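Local coordinates for protein Rik1-associated factor 1 (Schizosaccharomyces pombe, PDB 4O9D) that contributes, through a protein of which this chain is the WD-repeat beta-propeller, to the Clr4 complex that ubiquitylates and methylates histone H3 to establish heterochromatin, at residues 174-178 / 179-183; 239-242 / 243-247; 263-266 / 267-270. All coordinates share one frame; numbering follows the deposited sequence.

Interaction 1: residues 174-178 / 179-183; sequences PEALE and KGYSA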
loop_
_atom_site.group_PDB
_atom_site.type_symbol
_atom_site.label_atom_id
_atom_site.label_comp_id
_atom_site.label_asym_id
_atom_site.label_seq_id
_atom_site.Cartn_x
_atom_site.Cartn_y
_atom_site.Cartn_z
ATOM N N PRO A 174 -14.919 -4.883 19.672
ATOM C CA PRO A 174 -14.550 -5.566 20.916
ATOM C C PRO A 174 -14.229 -7.041 20.757
ATOM O O PRO A 174 -13.278 -7.508 21.376
ATOM C CB PRO A 174 -15.791 -5.384 21.807
ATOM C CG PRO A 174 -16.483 -4.179 21.278
ATOM C CD PRO A 174 -16.218 -4.188 19.786
ATOM N N GLU A 175 -14.994 -7.763 19.941
ATOM C CA GLU A 175 -14.751 -9.192 19.741
ATOM C C GLU A 175 -13.363 -9.461 19.094
ATOM O O GLU A 175 -12.619 -10.362 19.514
ATOM C CB GLU A 175 -15.879 -9.809 18.907
ATOM C CG GLU A 175 -17.201 -9.933 19.661
ATOM C CD GLU A 175 -18.029 -8.644 19.673
ATOM O OE1 GLU A 175 -17.559 -7.575 19.201
ATOM O OE2 GLU A 175 -19.177 -8.716 20.147
ATOM N N ALA A 176 -12.998 -8.659 18.100
ATOM C CA ALA A 176 -11.642 -8.713 17.564
ATOM C C ALA A 176 -10.632 -8.472 18.681
ATOM O O ALA A 176 -9.652 -9.208 18.833
ATOM C CB ALA A 176 -11.473 -7.670 16.471
ATOM N N LEU A 177 -10.867 -7.445 19.492
ATOM C CA LEU A 177 -9.904 -7.135 20.545
ATOM C C LEU A 177 -9.788 -8.276 21.557
ATOM O O LEU A 177 -8.690 -8.584 22.006
ATOM C CB LEU A 177 -10.263 -5.829 21.235
ATOM C CG LEU A 177 -10.011 -4.570 20.407
ATOM C CD1 LEU A 177 -10.747 -3.397 21.016
ATOM C CD2 LEU A 177 -8.542 -4.263 20.329
ATOM N N GLU A 178 -10.909 -8.907 21.909
ATOM C CA GLU A 178 -10.873 -10.064 22.822
ATOM C C GLU A 178 -9.957 -11.148 22.287
ATOM O O GLU A 178 -9.262 -11.829 23.046
ATOM C CB GLU A 178 -12.265 -10.683 22.981
ATOM C CG GLU A 178 -13.268 -9.869 23.790
ATOM C CD GLU A 178 -14.649 -10.517 23.767
ATOM O OE1 GLU A 178 -14.701 -11.739 23.492
ATOM O OE2 GLU A 178 -15.672 -9.822 23.997
ATOM N N LYS A 179 -9.988 -11.325 20.969
ATOM C CA LYS A 179 -9.210 -12.371 20.316
ATOM C C LYS A 179 -7.758 -11.962 20.055
ATOM O O LYS A 179 -6.992 -12.744 19.504
ATOM C CB LYS A 179 -9.897 -12.788 19.009
ATOM C CG LYS A 179 -11.230 -13.515 19.242
ATOM C CD LYS A 179 -11.958 -13.745 17.940
ATOM C CE LYS A 179 -13.114 -14.709 18.108
ATOM N NZ LYS A 179 -13.861 -14.830 16.828
ATOM N N GLY A 180 -7.386 -10.753 20.464
ATOM C CA GLY A 180 -6.022 -10.274 20.302
ATOM C C GLY A 180 -5.592 -10.002 18.857
ATOM O O GLY A 180 -4.399 -10.032 18.572
ATOM N N TYR A 181 -6.551 -9.719 17.969
ATOM C CA TYR A 181 -6.254 -9.408 16.573
ATOM C C TYR A 181 -5.562 -8.059 16.377
ATOM O O TYR A 181 -5.703 -7.143 17.188
ATOM C CB TYR A 181 -7.531 -9.427 15.721
ATOM C CG TYR A 181 -8.158 -10.800 15.529
ATOM C CD1 TYR A 181 -7.483 -11.964 15.884
ATOM C CD2 TYR A 181 -9.432 -10.923 15.004
ATOM C CE1 TYR A 181 -8.066 -13.220 15.693
ATOM C CE2 TYR A 181 -10.022 -12.160 14.831
ATOM C CZ TYR A 181 -9.328 -13.304 15.174
ATOM O OH TYR A 181 -9.921 -14.537 14.999
ATOM N N SER A 182 -4.816 -7.943 15.289
ATOM C CA SER A 182 -4.194 -6.668 14.925
ATOM C C SER A 182 -4.990 -6.069 13.785
ATOM O O SER A 182 -5.470 -6.805 12.929
ATOM C CB SER A 182 -2.748 -6.873 14.518
ATOM O OG SER A 182 -1.955 -7.207 15.660
ATOM N N ALA A 183 -5.180 -4.751 13.800
ATOM C CA ALA A 183 -5.790 -4.072 12.672
ATOM C C ALA A 183 -4.654 -3.749 11.716
ATOM O O ALA A 183 -3.744 -2.966 12.053
ATOM C CB ALA A 183 -6.493 -2.813 13.102
#
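Ala176 and Tyr181 meet where the short helix 174-178 unwinds toward strand 182-189. The carbonyl of Ala176 accepts the backbone N-H of Tyr181, five residues on, in a nearly straight bond (Tyr181 N to Ala176 O 3.3 Å, 167° at the hydrogen) that arrives from above the carbonyl plane. Other carbonyls of the helix are also used from beyond its end: Lys179 N gives its hydrogen to Glu175 O at 3.2 Å and leans only weakly on Ala176 O, while Gly180 N reaches Leu177 O at 3.0 Å, well above that carbonyl's plane. CB of Ala176 lies 4.1 Å from Tyr181 CD2, and CB of Lys179 sits over one face of the Tyr181 ring, toward its rim. The lysine chain then runs out extended, its CG 3.5 Å from Glu175 O. The polar ends of Lys179 and Tyr181 converge on one carboxylate outside the turn: Lys179 NZ forms a salt bridge with Asp233 OD2, and Tyr181 OH is hydrogen-bonded to that same oxygen. Ser182 OG is satisfied by Lys149 O. Gly180 turns the chain out of the helix, and its positive phi (69°), with two bonds folding back into the last helical turn, makes this a Schellman motif, here leading into the first strand of a propeller blade.

Interaction 2: residues 239-242 / 243-247; sequences LYMH and PSQVG
His242 ND1 faces two groups of Ser244 at once: the backbone N-H, which it accepts at 3.2 Å between Ser244 N and His242 ND1, and the hydroxyl, hydrogen-bonded at 2.9 Å between His242 ND1 and Ser244 OG. The two approaches differ. Ser244 N lies far out of the imidazole plane, whereas OG comes in at the ring edge. A chi1 of -164° turns the histidine ring away from its own backbone N and swings it to the carbonyl side, alongside the residues that follow, and CD of Pro243 lies over one of its faces. Ser244 OG does further work, accepting the N-H of Val246 at 3.2 Å between Val246 N and Ser244 OG, an ST turn. These bonds surround a type I beta turn from His242 to Gln245, closed by Gln245 N to His242 O at 2.7 Å, within the loop joining strands 235-241 and 247-253, the first two strands of one four-stranded propeller blade. At its base His242 N donates to Gly247 O (3.0 Å). The Met241 chain curls against the loop, bringing SD to 3.5 Å from Gly247 O and 3.9 Å from Gln245 CA, while its CG approaches the CG of Gln245. Beyond the loop, His242 NE2 makes weak hydrogen bonds to Ser287 O and Asn288 O, after strand 281-286 of the next blade, and Gln245 OE1 a weak one to Leu192 N, after strand 182-189 of the preceding blade.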
loop_
_atom_site.group_PDB
_atom_site.type_symbol
_atom_site.label_atom_id
_atom_site.label_comp_id
_atom_site.label_asym_id
_atom_site.label_seq_id
_atom_site.Cartn_x
_atom_site.Cartn_y
_atom_site.Cartn_z
ATOM N N LEU A 239 -6.427 -5.298 0.606
ATOM C CA LEU A 239 -7.728 -4.691 0.295
ATOM C C LEU A 239 -7.522 -3.818 -0.910
ATOM O O LEU A 239 -6.543 -3.047 -0.959
ATOM C CB LEU A 239 -8.202 -3.761 1.441
ATOM C CG LEU A 239 -8.562 -4.301 2.814
ATOM C CD1 LEU A 239 -9.099 -3.132 3.725
ATOM C CD2 LEU A 239 -9.615 -5.375 2.743
ATOM N N TYR A 240 -8.415 -3.923 -1.888
ATOM C CA TYR A 240 -8.261 -3.123 -3.092
ATOM C C TYR A 240 -9.629 -2.657 -3.575
ATOM O O TYR A 240 -10.490 -3.485 -3.833
ATOM C CB TYR A 240 -7.548 -3.939 -4.184
ATOM C CG TYR A 240 -7.348 -3.212 -5.476
ATOM C CD1 TYR A 240 -8.399 -3.058 -6.381
ATOM C CD2 TYR A 240 -6.103 -2.696 -5.821
ATOM C CE1 TYR A 240 -8.210 -2.412 -7.604
ATOM C CE2 TYR A 240 -5.902 -2.047 -7.059
ATOM C CZ TYR A 240 -6.967 -1.905 -7.934
ATOM O OH TYR A 240 -6.798 -1.234 -9.124
ATOM N N MET A 241 -9.808 -1.341 -3.695
ATOM C CA MET A 241 -11.080 -0.749 -4.132
ATOM C C MET A 241 -11.050 -0.452 -5.656
ATOM O O MET A 241 -10.117 0.191 -6.163
ATOM C CB MET A 241 -11.351 0.549 -3.336
ATOM C CG MET A 241 -12.621 1.302 -3.762
ATOM S SD MET A 241 -14.147 0.458 -3.221
ATOM C CE MET A 241 -14.070 0.726 -1.439
ATOM N N HIS A 242 -12.052 -0.927 -6.394
ATOM C CA HIS A 242 -12.136 -0.584 -7.810
ATOM C C HIS A 242 -12.258 0.935 -7.979
ATOM O O HIS A 242 -12.890 1.620 -7.153
ATOM C CB HIS A 242 -13.276 -1.326 -8.502
ATOM C CG HIS A 242 -13.178 -1.306 -9.988
ATOM N ND1 HIS A 242 -13.903 -0.435 -10.771
ATOM C CD2 HIS A 242 -12.423 -2.038 -10.841
ATOM C CE1 HIS A 242 -13.600 -0.631 -12.043
ATOM N NE2 HIS A 242 -12.714 -1.605 -12.112
ATOM N N PRO A 243 -11.633 1.479 -9.034
ATOM C CA PRO A 243 -11.659 2.930 -9.303
ATOM C C PRO A 243 -13.089 3.479 -9.461
ATOM O O PRO A 243 -13.303 4.673 -9.324
ATOM C CB PRO A 243 -10.928 3.059 -10.660
ATOM C CG PRO A 243 -10.104 1.838 -10.784
ATOM C CD PRO A 243 -10.853 0.746 -10.055
ATOM N N SER A 244 -14.046 2.616 -9.782
ATOM C CA SER A 244 -15.447 3.032 -9.889
ATOM C C SER A 244 -16.113 3.026 -8.519
ATOM O O SER A 244 -17.238 3.499 -8.361
ATOM C CB SER A 244 -16.214 2.079 -10.783
ATOM O OG SER A 244 -16.436 0.863 -10.081
ATOM N N GLN A 245 -15.400 2.469 -7.543
ATOM C CA GLN A 245 -15.875 2.318 -6.171
ATOM C C GLN A 245 -17.204 1.538 -6.053
ATOM O O GLN A 245 -17.910 1.667 -5.064
ATOM C CB GLN A 245 -15.947 3.701 -5.504
ATOM C CG GLN A 245 -14.619 4.533 -5.685
ATOM C CD GLN A 245 -14.671 5.938 -5.066
ATOM O OE1 GLN A 245 -15.651 6.319 -4.432
ATOM N NE2 GLN A 245 -13.599 6.709 -5.250
ATOM N N VAL A 246 -17.530 0.710 -7.043
ATOM C CA VAL A 246 -18.720 -0.151 -6.946
ATOM C C VAL A 246 -18.441 -1.403 -6.109
ATOM O O VAL A 246 -19.363 -2.093 -5.654
ATOM C CB VAL A 246 -19.256 -0.569 -8.360
ATOM C CG1 VAL A 246 -19.501 0.677 -9.239
ATOM C CG2 VAL A 246 -18.285 -1.528 -9.046
ATOM N N GLY A 247 -17.168 -1.709 -5.895
ATOM C CA GLY A 247 -16.810 -2.918 -5.174
ATOM C C GLY A 247 -15.329 -3.006 -4.856
ATOM O O GLY A 247 -14.511 -2.269 -5.417
#

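Interaction 3: residues 263-266 / 267-270; sequences LDTR and MYKV
Met267 begins the return half of a beta hairpin whose arms, strands 258-264 and 269-276, are the last two of an antiparallel propeller blade, and whose turn combines an Asx turn with a G1 beta bulge. Its backbone N gives a nearly straight bond (168° at the hydrogen) to Asp264 OD2, 3.0 Å away, reaching that oxygen almost along its C-O axis. OD2 also takes the N-H of Arg266, at 2.8 Å between Arg266 N and Asp264 OD2, but from above the carboxylate plane, so two backbone donors share one oxygen. With chi1 at 179°, Asp264 sets its carboxylate over the turn, where CG of Met267 also passes across OD2. Next comes Tyr268, in the positive-phi position of the bulge (phi 41°): together with Lys269 it faces Asp264. Its ring lies alongside the Thr265 side chain, pointing the same way, and lays one face against Thr265 O, 3.4 Å from CE2 of Tyr268; the hydroxyl goes on to a hydrogen bond with Ser189 OG in the preceding blade. Lys269 contributes its backbone carbonyl, which accepts the N-H of Asp264 at 3.1 Å between Asp264 N and Lys269 O. Val270 pairs with Leu263 across a non-hydrogen-bonded antiparallel position, CG2 of the valine 3.7 Å from CD2 of the leucine. The other carboxylate oxygen, Asp264 OD1, lies at the edge of the Arg266 guanidinium, in its plane, and forms a salt bridge of 2.8 Å with Arg266 NH2, which meets OD1 from above the carboxylate plane.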
loop_
_atom_site.group_PDB
_atom_site.type_symbol
_atom_site.label_atom_id
_atom_site.label_comp_id
_atom_site.label_asym_id
_atom_site.label_seq_id
_atom_site.Cartn_x
_atom_site.Cartn_y
_atom_site.Cartn_z
ATOM N N LEU A 263 -16.477 -7.884 -2.726
ATOM C CA LEU A 263 -17.527 -7.303 -1.900
ATOM C C LEU A 263 -18.174 -6.114 -2.586
ATOM O O LEU A 263 -17.484 -5.244 -3.111
ATOM C CB LEU A 263 -16.958 -6.860 -0.534
ATOM C CG LEU A 263 -16.342 -7.978 0.319
ATOM C CD1 LEU A 263 -14.822 -8.013 0.226
ATOM C CD2 LEU A 263 -16.782 -7.806 1.785
ATOM N N ASP A 264 -19.504 -6.071 -2.561
ATOM C CA ASP A 264 -20.263 -5.022 -3.229
ATOM C C ASP A 264 -20.451 -3.838 -2.289
ATOM O O ASP A 264 -20.760 -4.020 -1.117
ATOM C CB ASP A 264 -21.627 -5.574 -3.656
ATOM C CG ASP A 264 -22.491 -4.539 -4.339
ATOM O OD1 ASP A 264 -22.344 -4.381 -5.569
ATOM O OD2 ASP A 264 -23.320 -3.887 -3.653
ATOM N N THR A 265 -20.281 -2.629 -2.819
ATOM C CA THR A 265 -20.360 -1.401 -2.039
ATOM C C THR A 265 -21.797 -0.847 -1.794
ATOM O O THR A 265 -21.968 0.147 -1.102
ATOM C CB THR A 265 -19.457 -0.332 -2.701
ATOM O OG1 THR A 265 -18.086 -0.599 -2.354
ATOM C CG2 THR A 265 -19.790 1.037 -2.231
ATOM N N ARG A 266 -22.829 -1.466 -2.345
ATOM C CA ARG A 266 -24.203 -1.026 -2.054
ATOM C C ARG A 266 -24.724 -1.834 -0.877
ATOM O O ARG A 266 -25.145 -1.285 0.150
ATOM C CB ARG A 266 -25.118 -1.218 -3.278
ATOM C CG ARG A 266 -24.794 -0.305 -4.442
ATOM C CD ARG A 266 -25.396 -0.829 -5.741
ATOM N NE ARG A 266 -24.745 -2.073 -6.135
ATOM C CZ ARG A 266 -25.283 -3.006 -6.916
ATOM N NH1 ARG A 266 -26.511 -2.856 -7.408
ATOM N NH2 ARG A 266 -24.584 -4.098 -7.209
ATOM N N MET A 267 -24.659 -3.153 -1.034
ATOM C CA MET A 267 -25.093 -4.088 -0.009
ATOM C C MET A 267 -24.052 -4.226 1.115
ATOM O O MET A 267 -24.386 -4.654 2.205
ATOM C CB MET A 267 -25.331 -5.461 -0.647
ATOM C CG MET A 267 -26.210 -5.434 -1.907
ATOM S SD MET A 267 -27.808 -4.645 -1.603
ATOM C CE MET A 267 -28.724 -6.012 -0.882
ATOM N N TYR A 268 -22.800 -3.848 0.855
ATOM C CA TYR A 268 -21.681 -4.263 1.709
ATOM C C TYR A 268 -21.867 -5.711 2.095
ATOM O O TYR A 268 -22.041 -6.043 3.266
ATOM C CB TYR A 268 -21.538 -3.383 2.954
ATOM C CG TYR A 268 -20.959 -2.036 2.608
ATOM C CD1 TYR A 268 -19.620 -1.909 2.276
ATOM C CD2 TYR A 268 -21.762 -0.903 2.564
ATOM C CE1 TYR A 268 -19.089 -0.678 1.938
ATOM C CE2 TYR A 268 -21.245 0.320 2.220
ATOM C CZ TYR A 268 -19.912 0.431 1.910
ATOM O OH TYR A 268 -19.394 1.656 1.563
ATOM N N LYS A 269 -21.827 -6.564 1.086
ATOM C CA LYS A 269 -22.004 -7.985 1.266
ATOM C C LYS A 269 -20.936 -8.714 0.445
ATOM O O LYS A 269 -20.497 -8.202 -0.593
ATOM C CB LYS A 269 -23.400 -8.360 0.777
ATOM C CG LYS A 269 -23.686 -9.849 0.673
ATOM C CD LYS A 269 -25.167 -10.106 0.922
ATOM C CE LYS A 269 -25.718 -11.234 0.052
ATOM N NZ LYS A 269 -27.088 -10.906 -0.467
ATOM N N VAL A 270 -20.524 -9.898 0.890
ATOM C CA VAL A 270 -19.599 -10.703 0.099
ATOM C C VAL A 270 -20.420 -11.250 -1.050
ATOM O O VAL A 270 -21.469 -11.856 -0.842
ATOM C CB VAL A 270 -18.946 -11.873 0.893
ATOM C CG1 VAL A 270 -18.273 -12.868 -0.070
ATOM C CG2 VAL A 270 -17.924 -11.348 1.891
#

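Interactions 2 and 3 belong to the same four-stranded blade, joining its first two and its last two strands, and they touch: Val246 O and Thr265 N lie 3.0 Å apart, a probable hydrogen bond. Interaction 1 leads into the first strand of the preceding blade, its centre about 26 Å from that of interaction 2 and 23 Å from that of interaction 3. Interaction 2 lies nearest the centre of the chain, with His242 and Gly247 buried and Pro243 its single exposed touching residue; interactions 1 and 3, farther out, have three exposed ones each. Backbone carbonyls finish a helix in 174-183, an imidazole and a hydroxyl organise 239-247, and a carboxylate gathers the turn of 263-270.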